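Local coordinates for conserved hypothetical protein (Staphylococcus aureus subsp. aureus, PDB 1TSJ) that is of unknown function but belongs to the 3-demethylubiquinone-9 3-methyltransferase family of the glyoxalase clan, at residues Met86-Phe90 with Met101-Asn105. Residues are numbered along the deposited sequence.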
HETATM    1  N   MSE A  86       0.263 -13.661   7.802  1.00 34.74           N
HETATM    2  CA  MSE A  86      -0.953 -13.598   6.934  1.00 36.89           C
HETATM    3  C   MSE A  86      -2.228 -14.196   7.398  1.00 35.36           C
HETATM    4  O   MSE A  86      -3.292 -13.565   7.261  1.00 34.72           O
HETATM    5  CB  MSE A  86      -0.770 -14.253   5.561  1.00 38.35           C
HETATM    6  CG  MSE A  86      -0.141 -13.338   4.556  1.00 45.27           C
HETATM    7 SE   MSE A  86      -1.520 -12.286   3.605  1.00 55.15          SE
HETATM    8  CE  MSE A  86      -2.733 -12.048   4.788  1.00 55.52           C
ATOM      9  N   GLU A  87      -2.146 -15.439   7.845  1.00 34.23           N
ATOM     10  CA  GLU A  87      -3.312 -16.127   8.364  1.00 34.00           C
ATOM     11  C   GLU A  87      -3.985 -15.406   9.475  1.00 31.90           C
ATOM     12  O   GLU A  87      -5.168 -15.038   9.406  1.00 29.84           O
ATOM     13  CB  GLU A  87      -2.904 -17.520   8.876  1.00 36.38           C
ATOM     14  CG  GLU A  87      -3.115 -18.687   7.862  1.00 41.98           C
ATOM     15  CD  GLU A  87      -4.585 -18.774   7.342  1.00 48.13           C
ATOM     16  OE1 GLU A  87      -4.984 -18.105   6.238  1.00 50.00           O
ATOM     17  OE2 GLU A  87      -5.303 -19.577   8.087  1.00 51.90           O
ATOM     18  N   ARG A  88      -3.198 -15.207  10.513  1.00 31.01           N
ATOM     19  CA  ARG A  88      -3.614 -14.408  11.653  1.00 32.94           C
ATOM     20  C   ARG A  88      -4.237 -13.012  11.393  1.00 29.50           C
ATOM     21  O   ARG A  88      -5.316 -12.669  11.916  1.00 30.30           O
ATOM     22  CB  ARG A  88      -2.343 -14.215  12.524  1.00 35.52           C
ATOM     23  CG  ARG A  88      -1.580 -15.567  12.912  1.00 39.21           C
ATOM     24  CD  ARG A  88      -0.825 -15.406  14.385  1.00 44.81           C
ATOM     25  NE  ARG A  88      -0.159 -16.654  14.990  1.00 50.27           N
ATOM     26  CZ  ARG A  88       1.216 -16.901  15.095  1.00 55.46           C
ATOM     27  NH1 ARG A  88       2.170 -16.006  14.617  1.00 58.44           N
ATOM     28  NH2 ARG A  88       1.639 -18.081  15.649  1.00 52.96           N
ATOM     29  N   LEU A  89      -3.544 -12.161  10.634  1.00 26.66           N
ATOM     30  CA  LEU A  89      -4.042 -10.818  10.421  1.00 26.13           C
ATOM     31  C   LEU A  89      -5.274 -10.904   9.517  1.00 25.47           C
ATOM     32  O   LEU A  89      -6.317 -10.200   9.761  1.00 25.65           O
ATOM     33  CB  LEU A  89      -2.985  -9.908   9.793  1.00 25.88           C
ATOM     34  CG  LEU A  89      -2.061  -8.997  10.520  1.00 25.85           C
ATOM     35  CD1 LEU A  89      -1.546  -9.766  11.508  1.00 31.99           C
ATOM     36  CD2 LEU A  89      -0.888  -8.646   9.618  1.00 25.64           C
ATOM     37  N   PHE A  90      -5.166 -11.767   8.496  1.00 24.06           N
ATOM     38  CA  PHE A  90      -6.255 -11.908   7.576  1.00 23.21           C
ATOM     39  C   PHE A  90      -7.527 -12.276   8.368  1.00 23.23           C
ATOM     40  O   PHE A  90      -8.541 -11.561   8.380  1.00 22.30           O
ATOM     41  CB  PHE A  90      -5.903 -12.874   6.389  1.00 23.20           C
ATOM     42  CG  PHE A  90      -7.010 -12.953   5.356  1.00 23.09           C
ATOM     43  CD1 PHE A  90      -7.115 -12.038   4.374  1.00 22.08           C
ATOM     44  CD2 PHE A  90      -7.996 -13.932   5.442  1.00 26.28           C
ATOM     45  CE1 PHE A  90      -8.164 -12.054   3.475  1.00 23.13           C
ATOM     46  CE2 PHE A  90      -9.035 -13.947   4.558  1.00 26.77           C
ATOM     47  CZ  PHE A  90      -9.118 -13.014   3.581  1.00 24.21           C
HETATM   48  N   MSE A 101     -10.183  -8.255  -1.751  1.00 37.56           N
HETATM   49  CA  MSE A 101      -9.516  -9.278  -2.440  1.00 41.97           C
HETATM   50  C   MSE A 101      -8.965 -10.298  -1.482  1.00 38.46           C
HETATM   51  O   MSE A 101      -8.342  -9.945  -0.458  1.00 37.23           O
HETATM   52  CB  MSE A 101      -8.373  -8.676  -3.136  1.00 42.86           C
HETATM   53  CG  MSE A 101      -7.515  -9.726  -3.777  1.00 49.10           C
HETATM   54 SE   MSE A 101      -6.055  -8.678  -4.569  1.00 60.30          SE
HETATM   55  CE  MSE A 101      -7.220  -6.922  -5.485  1.00 60.87           C
ATOM     56  N   PRO A 102      -9.214 -11.571  -1.778  1.00 37.66           N
ATOM     57  CA  PRO A 102      -8.824 -12.660  -0.831  1.00 36.64           C
ATOM     58  C   PRO A 102      -7.469 -13.118  -1.106  1.00 35.34           C
ATOM     59  O   PRO A 102      -6.865 -12.578  -1.969  1.00 31.57           O
ATOM     60  CB  PRO A 102      -9.777 -13.761  -1.106  1.00 36.59           C
ATOM     61  CG  PRO A 102      -9.940 -13.624  -2.686  1.00 39.26           C
ATOM     62  CD  PRO A 102      -9.907 -12.074  -2.991  1.00 37.96           C
ATOM     63  N   LYS A 103      -7.010 -14.065  -0.285  1.00 36.36           N
ATOM     64  CA  LYS A 103      -5.628 -14.450  -0.271  1.00 37.72           C
ATOM     65  C   LYS A 103      -5.316 -15.024  -1.663  1.00 38.86           C
ATOM     66  O   LYS A 103      -6.015 -15.948  -2.137  1.00 39.67           O
ATOM     67  CB  LYS A 103      -5.284 -15.449   0.861  1.00 38.02           C
ATOM     68  CG  LYS A 103      -5.147 -14.908   2.300  1.00 38.11           C
ATOM     69  CD  LYS A 103      -5.853 -15.782   3.402  1.00 39.08           C
ATOM     70  CE  LYS A 103      -7.277 -16.408   3.034  1.00 39.64           C
ATOM     71  NZ  LYS A 103      -7.620 -17.669   3.948  1.00 40.86           N
ATOM     72  N   THR A 104      -4.298 -14.448  -2.304  1.00 38.92           N
ATOM     73  CA  THR A 104      -4.094 -14.587  -3.717  1.00 39.63           C
ATOM     74  C   THR A 104      -2.622 -14.481  -3.991  1.00 40.40           C
ATOM     75  O   THR A 104      -1.914 -13.633  -3.464  1.00 38.16           O
ATOM     76  CB  THR A 104      -4.751 -13.472  -4.489  1.00 40.28           C
ATOM     77  OG1 THR A 104      -6.142 -13.408  -4.233  1.00 43.93           O
ATOM     78  CG2 THR A 104      -4.824 -13.806  -5.920  1.00 43.47           C
ATOM     79  N   ASN A 105      -2.161 -15.390  -4.816  1.00 43.02           N
ATOM     80  CA  ASN A 105      -0.760 -15.432  -5.156  1.00 46.30           C
ATOM     81  C   ASN A 105      -0.562 -14.479  -6.315  1.00 46.33           C
ATOM     82  O   ASN A 105      -1.096 -14.637  -7.408  1.00 44.53           O
ATOM     83  CB  ASN A 105      -0.348 -16.881  -5.498  1.00 48.02           C
ATOM     84  CG  ASN A 105       1.132 -17.024  -5.963  1.00 51.54           C
ATOM     85  OD1 ASN A 105       1.481 -18.091  -6.453  1.00 57.65           O
ATOM     86  ND2 ASN A 105       1.990 -16.017  -5.763  1.00 55.11           N
TER
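Electrostatics link the two segments at one point: Glu87 OE1 and Lys103 NZ lie 3.5 Å apart, a salt bridge with no hydrogen bond across the segments to accompany it. The lysine reaches this carboxylate by running across Phe90. Lys103 CD sits 3.7 Å from the centroid of the Phe90 ring and only 21° off its normal, which defines a CH-pi contact over the face, and Lys103 CE comes to 3.4 Å from Phe90 CE2. Aliphatic stem and charged tip thus engage two helix residues three positions apart.

Looser van der Waals contacts complete the 217 Å² interface. Phe90 CE1 is 4.5 Å from Met101 O, which lies near the ring plane, and 4.4 Å from Pro102 CA, while CE of the selenomethionine Met86 approaches Lys103 CG at 4.5 Å. Within 101-105, Thr104 OG1 donates to Pro102 O at 2.5 Å, spanning the corner at Lys103.

Behind this exposed lysine, Met86 and Phe90 are buried against Leu125, and Phe90 also meets Ala113 and Val115. Helix 83-94 thus packs on strands 109-116 and 122-127; the order strand 76-79, helix 83-94, strands 98-102, 109-116, 122-127 is consistent with the βαβββ module of the glyoxalase fold.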